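PDB 1ODF: hypothetical 33.3 KDA protein IN ade3-ser2 intergenic region from Saccharomyces cerevisiae, which is a probable ATP-dependent kinase of the GLYK family, binding ATP but acting on a substrate that is not yet known. Local coordinates for residues His102-Leu107 / Ser193-Arg198; Pro31-Phe36 / Glu109-Ile114; Asp258-Glu263 / Thr270-Ile275; Lys18-Trp23 / Glu57-Glu62. All blocks are in the same frame, centred on the assembly; numbering follows the deposited sequence.

In the fold
Going from the N terminus, interaction 4 closes first: residues 18-23 of helix 8-24 meet 57-62 at the end of helix 44-59, enclosing strand 32-37. Interaction 2 starts within that loop, at 31-36, and ends at 109-114, so the two cross; they also touch, through Leu32 and Ile34 against Trp23 and Ile20. Interaction 1 opens at 102-107 and closes at 193-198, crossing interaction 2 in turn; the two share helix 104-114 and meet where Leu195 and Leu196 pack on Leu111. Interaction 3 stands apart, a short loop from helix 249-262 to strand 269-275. Interactions 2 and 3 reach the same central sheet.

Interaction 1. Residues His102-Leu107 / Ser193-Arg198; sequences HDMKLL and SDLLWR
Leu107 and Leu195 bring the backbones to their closest approach, CA to CA 8.6 Å, where the first turn of helix 104-114 faces the last turn of helix 182-195. The contact is wholly apolar between the two segments and is small, burying 151 Å² in all. Its centre is one methyl, Leu195 CD2, which rests 3.8 Å from Leu107 CD2 and equally near Leu107 CG, so that it sits against the branch point of the opposing leucine and not merely against its end. Both leucines have CG anti to N and beside the carbonyl carbon (chi1 -174° for Leu107, -165° for Leu195), and from these matching conformations the two side chains cross obliquely. Met104, one turn before Leu107, adds its terminal methyl: CE reaches 4.2 Å from Leu195 CD2 even though CB does not point at the other segment. A looser touch, Leu107 CD2 to Leu196 CD1 at 4.4 Å, extends the patch to the residue where helix 182-195 has ended.

The helix start that presents Met104 and Leu107 is fixed by Asp103 at the N-cap. Its OD2 accepts from Leu106 N over 3.2 Å, with an N-H...O angle of 162° and the donor above the carboxylate plane, while OD1 is in a salt bridge with Arg142. Beyond Leu195, the patch continues onto Leu111 and Gln108. The arrangement is that of a capped helix start set against a helix C terminus, two helices meeting through leucines on one flank of an alpha/beta kinase fold.

Interaction 2. Residues Pro31-Phe36 / Glu109-Ile114; sequences PLFIFF and EVLNTI
Glu109 O, in the helical segment that sends Leu111 and Ile114 toward Phe33 and Pro31, is gripped twice by one residue: Thr113 N donates to it over 2.8 Å and Thr113 OG1 over 3.2 Å. The hydroxyl comes from above the carbonyl plane, at a C=O...O angle of 135°. This pair of hydrogen bonds to one acceptor lies on the side of the helix turned from the strand; the contact itself is carbon against carbon and fully buried.

Its tighter half is Pro31 CG against Ile114 CG2, 3.5 Å apart. Ile114 delivers that methyl because CG2 stands anti to the backbone N, leaving CG1 on the N side. In the other half the tip of the Phe33 ring, CZ, lies 4.1 Å from Leu111 CD1, and the methyl meets the ring obliquely. Pro31, just before the strand, and Phe33, two residues on, both point their CB atoms at the helix. Leu111 is less regular: chi1 of -101° and chi2 of 7° fall far from staggered values, so the exact placing of its branches deserves caution. Its other neighbours include Leu196, which ties it to the end of helix 182-195.

Phe33 also meets the ring of Phe156 on the adjacent strand 155-160. What results is a helix packed by apolar side chains on a largely parallel beta-sheet, here at the start of strand 32-37, the layered arrangement of P-loop kinases.

Interaction 3. Residues Asp258-Glu263 / Thr270-Ile275; sequences DFVRSE and TLTLGI
A beta-alpha-beta crossover joins the parallel neighbours 204-211 and 269-275, and here its last helix, 249-262, lies beside the strand it leads into, with Thr270 and Thr272 pointing at the end of the helix, where they meet Val260 and Glu263. Direct contact is sparse. Val260 CG1 comes 4.1 Å from Thr272 CG2, the two side chains meeting at a slant, and the CG of Glu263 passes the same distance from Thr272 OG1, its chain running nearly at right angles to the threonine. At chi1 -62°, Thr272 divides its branches, with the methyl on Val260 and the hydroxyl left for two bound waters.

Water carries the polar part. One molecule donates to Val260 O (2.9 Å) and pairs with Thr272 OG1 (2.7 Å), reaching from a helix carbonyl across to the strand. Glu263, which leaves the helix with positive phi (51°), turns its own carbonyl to a second water, at 3.3 Å from Glu263 O; Thr270 OG1 donates to this water over 2.7 Å and itself accepts from Gly266 N in the intervening loop. In this crossover the Val260 side chain is about 7 Å from that of Pro39, in the predicted ATP-binding P-loop.

A third water lies 2.8 Å from Glu263 OE2 and 2.6 Å from Thr272 OG1, and also near Thr270 O, so its two protons cannot serve every oxygen near it. Glu263 OE1 forms a salt bridge with Lys285 of edge strand 281-287, and Arg287 of that strand donates to Glu263 O.

Interaction 4. Residues Lys18-Trp23 / Glu57-Glu62; sequences KYIPEW and EKYGGE
Tyr59 sends its ring from the end of helix 44-59 toward Ile20 and Pro21, and its hydroxyl end does most of the touching. Tyr59 OH lies 3.6 Å from Ile20 CG2 and just as far from Pro21 CG, so the oxygen touches both a methyl and a ring carbon. The two neighbours are met differently: Ile20 runs at a slant to the tyrosine, whereas the proline side chain stands roughly perpendicular to it. Further along the ring, Tyr59 CZ is 4.0 Å from Ile20 CG2, an oblique approach.

Ile20 splits its branches between two partners. With CG1 beside the backbone N (chi1 -74°), CG2 is left to meet the tyrosine while CD1 reaches Ile34 of strand 32-37. Pro21 has no N-H to give to the preceding turn, and helix 8-24 is kinked there; the next bond, Glu22 N to Lys18 O, is weak, and a sound one returns with Trp23 N to Tyr19 O at 2.9 Å. On the same helix, Glu22 OE2 receives Lys18 NZ on its syn lone pair, a salt bridge of 2.7 Å.

Behind Tyr59 the chain turns at Gly60, with positive phi. The tyrosine also meets Phe24, the last residue of helix 8-24, edge-to-face. Helix 8-24 has Tyr59 of helix 44-59 on one flank, while its Ile20 and Trp23 side chains lie on strand 32-37 and Tyr19 and Ile20 touch Leu205 of strand 204-211.

Interaction 1. Residues His102-Leu107 / Ser193-Arg198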
# COMPACT_ATOMS: atom_id res chain seq x y z
N HIS A 102 -3.11 -1.91 11.47
CA HIS A 102 -1.83 -2.58 11.25
C HIS A 102 -0.95 -2.51 12.49
O HIS A 102 -1.08 -1.61 13.31
CB HIS A 102 -1.08 -1.96 10.06
CG HIS A 102 -1.74 -2.18 8.74
ND1 HIS A 102 -2.69 -1.31 8.23
CD2 HIS A 102 -1.62 -3.18 7.84
CE1 HIS A 102 -3.11 -1.77 7.07
NE2 HIS A 102 -2.47 -2.91 6.81
N ASP A 103 -0.04 -3.47 12.61
CA ASP A 103 0.87 -3.54 13.75
C ASP A 103 2.08 -2.63 13.51
O ASP A 103 3.08 -3.05 12.92
CB ASP A 103 1.31 -4.99 13.95
CG ASP A 103 2.02 -5.20 15.27
OD1 ASP A 103 2.19 -6.38 15.66
OD2 ASP A 103 2.41 -4.20 15.91
N MET A 104 1.98 -1.39 13.98
CA MET A 104 3.05 -0.41 13.79
C MET A 104 4.32 -0.73 14.56
O MET A 104 5.42 -0.48 14.07
CB MET A 104 2.57 0.99 14.18
CG MET A 104 1.28 1.40 13.50
SD MET A 104 1.31 1.03 11.73
CE MET A 104 2.56 2.22 11.15
N LYS A 105 4.16 -1.27 15.76
CA LYS A 105 5.32 -1.61 16.58
C LYS A 105 6.18 -2.61 15.83
O LYS A 105 7.41 -2.48 15.79
CB LYS A 105 4.88 -2.20 17.93
CG LYS A 105 5.56 -1.55 19.13
CD LYS A 105 5.42 -0.02 19.08
CE LYS A 105 6.01 0.66 20.32
NZ LYS A 105 5.22 0.38 21.56
N LEU A 106 5.52 -3.59 15.23
CA LEU A 106 6.20 -4.62 14.48
C LEU A 106 6.86 -4.02 13.23
O LEU A 106 7.97 -4.41 12.87
CB LEU A 106 5.21 -5.71 14.06
CG LEU A 106 5.76 -7.13 13.88
CD1 LEU A 106 4.69 -8.02 13.25
CD2 LEU A 106 7.00 -7.12 12.99
N LEU A 107 6.19 -3.07 12.59
CA LEU A 107 6.73 -2.45 11.39
C LEU A 107 7.96 -1.62 11.76
O LEU A 107 8.97 -1.61 11.06
CB LEU A 107 5.67 -1.57 10.74
CG LEU A 107 6.04 -0.96 9.39
CD1 LEU A 107 6.38 -2.07 8.39
CD2 LEU A 107 4.89 -0.11 8.88
N SER A 193 2.95 7.37 7.62
CA SER A 193 3.62 8.47 6.95
C SER A 193 4.94 8.82 7.62
O SER A 193 5.98 8.94 6.96
CB SER A 193 2.70 9.70 6.96
OG SER A 193 2.30 10.02 8.28
N ASP A 194 4.90 8.98 8.94
CA ASP A 194 6.09 9.32 9.73
C ASP A 194 7.20 8.29 9.60
O ASP A 194 8.38 8.62 9.50
CB ASP A 194 5.70 9.46 11.20
CG ASP A 194 6.83 10.01 12.05
OD1 ASP A 194 7.18 11.20 11.86
OD2 ASP A 194 7.36 9.27 12.91
N LEU A 195 6.79 7.03 9.61
CA LEU A 195 7.70 5.91 9.52
C LEU A 195 8.20 5.62 8.10
O LEU A 195 9.32 5.10 7.92
CB LEU A 195 6.97 4.68 10.06
CG LEU A 195 7.75 3.42 10.43
CD1 LEU A 195 8.88 3.76 11.41
CD2 LEU A 195 6.77 2.42 11.05
N LEU A 196 7.41 5.98 7.09
CA LEU A 196 7.77 5.67 5.71
C LEU A 196 8.00 6.81 4.70
O LEU A 196 9.12 7.32 4.60
CB LEU A 196 6.72 4.70 5.13
CG LEU A 196 6.57 3.40 5.93
CD1 LEU A 196 5.28 2.67 5.54
CD2 LEU A 196 7.79 2.52 5.70
N TRP A 197 6.96 7.20 3.96
CA TRP A 197 7.14 8.23 2.93
C TRP A 197 7.45 9.65 3.38
O TRP A 197 7.74 10.50 2.56
CB TRP A 197 5.95 8.22 1.96
CG TRP A 197 4.62 8.31 2.62
CD1 TRP A 197 3.94 9.45 2.94
CD2 TRP A 197 3.80 7.22 3.04
NE1 TRP A 197 2.75 9.14 3.55
CE2 TRP A 197 2.64 7.77 3.62
CE3 TRP A 197 3.93 5.83 3.00
CZ2 TRP A 197 1.61 6.98 4.15
CZ3 TRP A 197 2.91 5.04 3.53
CH2 TRP A 197 1.77 5.62 4.09
N ARG A 198 7.40 9.89 4.69
CA ARG A 198 7.74 11.21 5.24
C ARG A 198 8.98 11.03 6.11
O ARG A 198 9.45 11.97 6.74
CB ARG A 198 6.59 11.79 6.07
CG ARG A 198 5.33 12.09 5.27
CD ARG A 198 5.51 13.31 4.40
NE ARG A 198 5.29 14.54 5.15
CZ ARG A 198 5.94 15.68 4.93
NH1 ARG A 198 6.86 15.75 3.98
NH2 ARG A 198 5.66 16.75 5.66

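Interaction 2. Residues Pro31-Phe36 / Glu109-Ile114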
# COMPACT_ATOMS: atom_id res chain seq x y z
N PRO A 31 19.17 0.92 2.03
CA PRO A 31 18.16 0.34 1.14
C PRO A 31 17.51 1.39 0.22
O PRO A 31 17.50 2.59 0.52
CB PRO A 31 17.12 -0.24 2.11
CG PRO A 31 17.86 -0.36 3.42
CD PRO A 31 18.72 0.86 3.43
N LEU A 32 17.00 0.93 -0.91
CA LEU A 32 16.29 1.80 -1.83
C LEU A 32 14.87 1.24 -1.73
O LEU A 32 14.66 0.05 -1.96
CB LEU A 32 16.78 1.62 -3.27
CG LEU A 32 16.32 2.56 -4.39
CD1 LEU A 32 15.82 1.75 -5.56
CD2 LEU A 32 15.24 3.50 -3.93
N PHE A 33 13.92 2.07 -1.34
CA PHE A 33 12.54 1.61 -1.26
C PHE A 33 11.78 1.89 -2.55
O PHE A 33 12.08 2.84 -3.28
CB PHE A 33 11.81 2.27 -0.08
CG PHE A 33 12.12 1.64 1.24
CD1 PHE A 33 13.41 1.68 1.77
CD2 PHE A 33 11.13 0.95 1.94
CE1 PHE A 33 13.71 1.04 2.98
CE2 PHE A 33 11.42 0.31 3.15
CZ PHE A 33 12.71 0.35 3.67
N ILE A 34 10.82 1.02 -2.84
CA ILE A 34 9.98 1.18 -4.01
C ILE A 34 8.53 1.00 -3.54
O ILE A 34 8.12 -0.11 -3.16
CB ILE A 34 10.32 0.17 -5.11
CG1 ILE A 34 11.77 0.38 -5.57
CG2 ILE A 34 9.38 0.37 -6.31
CD1 ILE A 34 12.20 -0.55 -6.66
N PHE A 35 7.79 2.10 -3.55
CA PHE A 35 6.41 2.11 -3.11
C PHE A 35 5.42 2.05 -4.26
O PHE A 35 5.55 2.78 -5.26
CB PHE A 35 6.11 3.39 -2.32
CG PHE A 35 6.89 3.52 -1.04
CD1 PHE A 35 7.58 4.70 -0.76
CD2 PHE A 35 6.90 2.49 -0.10
CE1 PHE A 35 8.28 4.85 0.44
CE2 PHE A 35 7.60 2.63 1.11
CZ PHE A 35 8.29 3.81 1.38
N PHE A 36 4.43 1.17 -4.12
CA PHE A 36 3.37 1.06 -5.11
C PHE A 36 2.11 1.46 -4.39
O PHE A 36 1.82 0.96 -3.30
CB PHE A 36 3.23 -0.37 -5.65
CG PHE A 36 4.30 -0.75 -6.63
CD1 PHE A 36 5.59 -1.06 -6.20
CD2 PHE A 36 4.02 -0.82 -7.99
CE1 PHE A 36 6.57 -1.43 -7.10
CE2 PHE A 36 5.00 -1.20 -8.91
CZ PHE A 36 6.28 -1.51 -8.47
N GLU A 109 10.00 -2.10 14.24
CA GLU A 109 11.12 -3.00 14.49
C GLU A 109 11.79 -3.47 13.20
O GLU A 109 13.01 -3.44 13.08
CB GLU A 109 10.66 -4.20 15.30
CG GLU A 109 10.12 -3.84 16.67
CD GLU A 109 9.31 -4.95 17.31
OE1 GLU A 109 8.70 -4.70 18.37
OE2 GLU A 109 9.27 -6.08 16.75
N VAL A 110 10.98 -3.92 12.25
CA VAL A 110 11.49 -4.40 10.97
C VAL A 110 12.33 -3.31 10.28
O VAL A 110 13.44 -3.56 9.81
CB VAL A 110 10.32 -4.85 10.06
CG1 VAL A 110 10.79 -5.02 8.63
CG2 VAL A 110 9.76 -6.18 10.58
N LEU A 111 11.80 -2.09 10.24
CA LEU A 111 12.51 -0.98 9.63
C LEU A 111 13.83 -0.78 10.36
O LEU A 111 14.88 -0.59 9.72
CB LEU A 111 11.67 0.30 9.70
CG LEU A 111 10.90 0.76 8.46
CD1 LEU A 111 10.98 -0.28 7.36
CD2 LEU A 111 9.45 1.02 8.83
N ASN A 112 13.77 -0.81 11.69
CA ASN A 112 14.96 -0.65 12.52
C ASN A 112 16.02 -1.65 12.14
O ASN A 112 17.17 -1.29 11.90
CB ASN A 112 14.62 -0.85 14.01
CG ASN A 112 13.83 0.30 14.59
OD1 ASN A 112 14.01 1.45 14.20
ND2 ASN A 112 12.95 -0.01 15.55
N THR A 113 15.62 -2.91 12.09
CA THR A 113 16.52 -3.99 11.74
C THR A 113 17.12 -3.78 10.35
O THR A 113 18.32 -3.97 10.14
CB THR A 113 15.79 -5.36 11.79
OG1 THR A 113 15.32 -5.60 13.12
CG2 THR A 113 16.73 -6.48 11.37
N ILE A 114 16.27 -3.39 9.39
CA ILE A 114 16.74 -3.16 8.03
C ILE A 114 17.78 -2.06 7.96
O ILE A 114 18.82 -2.23 7.32
CB ILE A 114 15.56 -2.85 7.10
CG1 ILE A 114 14.73 -4.12 6.92
CG2 ILE A 114 16.05 -2.33 5.75
CD1 ILE A 114 13.56 -3.95 6.01

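Interaction 3. Residues Asp258-Glu263 / Thr270-Ile275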
# COMPACT_ATOMS: atom_id res chain seq x y z
N ASP A 258 -4.46 15.39 -2.89
CA ASP A 258 -3.16 15.94 -2.50
C ASP A 258 -2.05 14.94 -2.81
O ASP A 258 -1.03 15.30 -3.40
CB ASP A 258 -3.11 16.27 -1.00
CG ASP A 258 -4.22 17.20 -0.57
OD1 ASP A 258 -4.50 18.17 -1.31
OD2 ASP A 258 -4.80 16.96 0.52
N PHE A 259 -2.26 13.69 -2.41
CA PHE A 259 -1.28 12.66 -2.65
C PHE A 259 -0.88 12.52 -4.11
O PHE A 259 0.29 12.65 -4.46
CB PHE A 259 -1.79 11.31 -2.13
CG PHE A 259 -1.00 10.14 -2.63
CD1 PHE A 259 -1.64 9.11 -3.32
CD2 PHE A 259 0.38 10.10 -2.46
CE1 PHE A 259 -0.90 8.05 -3.85
CE2 PHE A 259 1.12 9.05 -2.98
CZ PHE A 259 0.48 8.02 -3.67
N VAL A 260 -1.85 12.26 -4.98
CA VAL A 260 -1.54 12.10 -6.40
C VAL A 260 -0.99 13.35 -7.06
O VAL A 260 -0.02 13.28 -7.82
CB VAL A 260 -2.80 11.61 -7.18
CG1 VAL A 260 -2.48 11.52 -8.67
CG2 VAL A 260 -3.25 10.26 -6.64
N ARG A 261 -1.58 14.50 -6.77
CA ARG A 261 -1.16 15.76 -7.38
C ARG A 261 0.24 16.18 -6.94
O ARG A 261 1.00 16.75 -7.73
CB ARG A 261 -2.17 16.87 -7.04
CG ARG A 261 -2.19 18.05 -8.01
CD ARG A 261 -3.31 19.04 -7.68
NE ARG A 261 -4.65 18.45 -7.81
CZ ARG A 261 -5.27 18.22 -8.97
NH1 ARG A 261 -4.68 18.55 -10.12
NH2 ARG A 261 -6.47 17.66 -8.99
N SER A 262 0.59 15.88 -5.69
CA SER A 262 1.89 16.22 -5.14
C SER A 262 3.05 15.50 -5.82
O SER A 262 4.18 15.99 -5.83
CB SER A 262 1.93 15.89 -3.65
OG SER A 262 2.19 14.51 -3.44
N GLU A 263 2.78 14.32 -6.38
CA GLU A 263 3.81 13.55 -7.07
C GLU A 263 5.06 13.38 -6.20
O GLU A 263 6.19 13.66 -6.64
CB GLU A 263 4.21 14.24 -8.37
CG GLU A 263 3.14 14.26 -9.44
CD GLU A 263 3.63 14.93 -10.70
OE1 GLU A 263 3.65 16.18 -10.75
OE2 GLU A 263 4.01 14.21 -11.65
N THR A 270 9.04 9.87 -8.99
CA THR A 270 7.74 9.23 -8.94
C THR A 270 7.11 9.13 -10.32
O THR A 270 7.15 10.08 -11.11
CB THR A 270 6.75 10.01 -8.02
OG1 THR A 270 7.24 10.02 -6.67
CG2 THR A 270 5.38 9.33 -8.03
N LEU A 271 6.55 7.96 -10.60
CA LEU A 271 5.86 7.71 -11.85
C LEU A 271 4.37 7.66 -11.53
O LEU A 271 3.95 6.86 -10.69
CB LEU A 271 6.30 6.38 -12.46
CG LEU A 271 5.42 5.82 -13.60
CD1 LEU A 271 5.54 6.71 -14.82
CD2 LEU A 271 5.86 4.39 -13.95
N THR A 272 3.58 8.51 -12.18
CA THR A 272 2.14 8.51 -11.96
C THR A 272 1.44 8.02 -13.23
O THR A 272 1.72 8.49 -14.34
CB THR A 272 1.59 9.92 -11.58
OG1 THR A 272 2.18 10.37 -10.36
CG2 THR A 272 0.08 9.86 -11.40
N LEU A 273 0.55 7.05 -13.06
CA LEU A 273 -0.18 6.47 -14.17
C LEU A 273 -1.68 6.64 -13.98
O LEU A 273 -2.23 6.27 -12.93
CB LEU A 273 0.12 4.97 -14.29
CG LEU A 273 1.55 4.47 -14.48
CD1 LEU A 273 1.52 2.96 -14.59
CD2 LEU A 273 2.17 5.07 -15.72
N GLY A 274 -2.33 7.21 -14.99
CA GLY A 274 -3.77 7.39 -14.92
C GLY A 274 -4.41 6.28 -15.72
O GLY A 274 -4.10 6.11 -16.90
N ILE A 275 -5.30 5.51 -15.10
CA ILE A 275 -5.95 4.41 -15.80
C ILE A 275 -7.46 4.50 -15.73
O ILE A 275 -8.02 5.06 -14.79
CB ILE A 275 -5.52 3.03 -15.25
CG1 ILE A 275 -6.15 2.80 -13.87
CG2 ILE A 275 -4.01 2.97 -15.17
CD1 ILE A 275 -5.87 1.42 -13.30
O HOH W 1 1.68 10.98 -7.82
O HOH W 2 9.05 12.04 -6.59
O HOH W 3 4.46 11.53 -10.92

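Interaction 4. Residues Lys18-Trp23 / Glu57-Glu62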
# COMPACT_ATOMS: atom_id res chain seq x y z
N LYS A 18 15.53 2.63 -15.62
CA LYS A 18 16.35 3.82 -15.77
C LYS A 18 16.82 4.28 -14.40
O LYS A 18 18.02 4.49 -14.17
CB LYS A 18 15.56 4.96 -16.43
CG LYS A 18 16.21 6.34 -16.22
CD LYS A 18 15.45 7.47 -16.89
CE LYS A 18 16.01 8.85 -16.49
NZ LYS A 18 17.45 9.04 -16.83
N TYR A 19 15.87 4.42 -13.48
CA TYR A 19 16.20 4.91 -12.15
C TYR A 19 16.94 4.01 -11.17
O TYR A 19 17.77 4.50 -10.40
CB TYR A 19 14.95 5.49 -11.49
CG TYR A 19 14.54 6.82 -12.09
CD1 TYR A 19 13.68 6.87 -13.19
CD2 TYR A 19 15.06 8.01 -11.60
CE1 TYR A 19 13.35 8.10 -13.79
CE2 TYR A 19 14.74 9.24 -12.18
CZ TYR A 19 13.88 9.27 -13.28
OH TYR A 19 13.57 10.49 -13.84
N ILE A 20 16.66 2.71 -11.19
CA ILE A 20 17.34 1.82 -10.27
C ILE A 20 18.85 1.79 -10.55
O ILE A 20 19.66 1.94 -9.63
CB ILE A 20 16.73 0.40 -10.29
CG1 ILE A 20 15.38 0.44 -9.55
CG2 ILE A 20 17.67 -0.61 -9.63
CD1 ILE A 20 14.58 -0.86 -9.57
N PRO A 21 19.24 1.62 -11.83
CA PRO A 21 20.67 1.60 -12.14
C PRO A 21 21.33 2.92 -11.73
O PRO A 21 22.47 2.94 -11.25
CB PRO A 21 20.68 1.38 -13.65
CG PRO A 21 19.45 0.52 -13.86
CD PRO A 21 18.44 1.24 -13.01
N GLU A 22 20.61 4.02 -11.91
CA GLU A 22 21.11 5.34 -11.53
C GLU A 22 21.29 5.44 -10.01
O GLU A 22 22.17 6.16 -9.52
CB GLU A 22 20.19 6.44 -12.06
CG GLU A 22 20.45 6.78 -13.53
CD GLU A 22 19.47 7.79 -14.11
OE1 GLU A 22 18.89 8.59 -13.34
OE2 GLU A 22 19.29 7.80 -15.36
N TRP A 23 20.45 4.73 -9.26
CA TRP A 23 20.58 4.74 -7.81
C TRP A 23 21.84 3.94 -7.42
O TRP A 23 22.60 4.35 -6.55
CB TRP A 23 19.35 4.12 -7.16
CG TRP A 23 19.59 3.65 -5.75
CD1 TRP A 23 19.77 2.36 -5.33
CD2 TRP A 23 19.67 4.47 -4.57
NE1 TRP A 23 19.94 2.31 -3.96
CE2 TRP A 23 19.89 3.59 -3.47
CE3 TRP A 23 19.58 5.85 -4.34
CZ2 TRP A 23 20.01 4.06 -2.15
CZ3 TRP A 23 19.70 6.32 -3.04
CH2 TRP A 23 19.91 5.42 -1.96
N GLU A 57 15.06 -11.46 -11.22
CA GLU A 57 15.68 -12.06 -12.39
C GLU A 57 16.84 -11.22 -12.89
O GLU A 57 17.87 -11.75 -13.29
CB GLU A 57 14.66 -12.23 -13.51
CG GLU A 57 13.52 -13.18 -13.17
CD GLU A 57 12.55 -13.36 -14.33
OE1 GLU A 57 12.01 -12.34 -14.82
OE2 GLU A 57 12.34 -14.52 -14.75
N LYS A 58 16.68 -9.90 -12.86
CA LYS A 58 17.73 -9.01 -13.33
C LYS A 58 18.96 -9.02 -12.43
O LYS A 58 20.08 -9.26 -12.89
CB LYS A 58 17.21 -7.57 -13.43
CG LYS A 58 16.14 -7.35 -14.50
CD LYS A 58 16.62 -6.35 -15.55
CE LYS A 58 17.01 -5.02 -14.91
NZ LYS A 58 17.67 -4.10 -15.88
N TYR A 59 18.76 -8.78 -11.14
CA TYR A 59 19.87 -8.72 -10.19
C TYR A 59 20.14 -10.01 -9.42
O TYR A 59 21.20 -10.18 -8.82
CB TYR A 59 19.63 -7.56 -9.22
CG TYR A 59 19.54 -6.23 -9.92
CD1 TYR A 59 18.30 -5.71 -10.32
CD2 TYR A 59 20.69 -5.51 -10.25
CE1 TYR A 59 18.22 -4.50 -11.04
CE2 TYR A 59 20.63 -4.32 -10.96
CZ TYR A 59 19.40 -3.82 -11.36
OH TYR A 59 19.36 -2.64 -12.07
N GLY A 60 19.17 -10.92 -9.45
CA GLY A 60 19.32 -12.19 -8.77
C GLY A 60 20.24 -12.21 -7.57
O GLY A 60 19.89 -11.68 -6.51
N GLY A 61 21.42 -12.79 -7.74
CA GLY A 61 22.37 -12.91 -6.64
C GLY A 61 23.30 -11.75 -6.30
O GLY A 61 24.08 -11.86 -5.36
N GLU A 62 23.22 -10.65 -7.04
CA GLU A 62 24.09 -9.52 -6.76
C GLU A 62 23.44 -8.49 -5.84
O GLU A 62 24.11 -7.57 -5.35
CB GLU A 62 24.51 -8.86 -8.07
CG GLU A 62 25.32 -9.76 -8.99
CD GLU A 62 26.58 -10.28 -8.34
OE1 GLU A 62 27.32 -9.46 -7.75
OE2 GLU A 62 26.84 -11.50 -8.42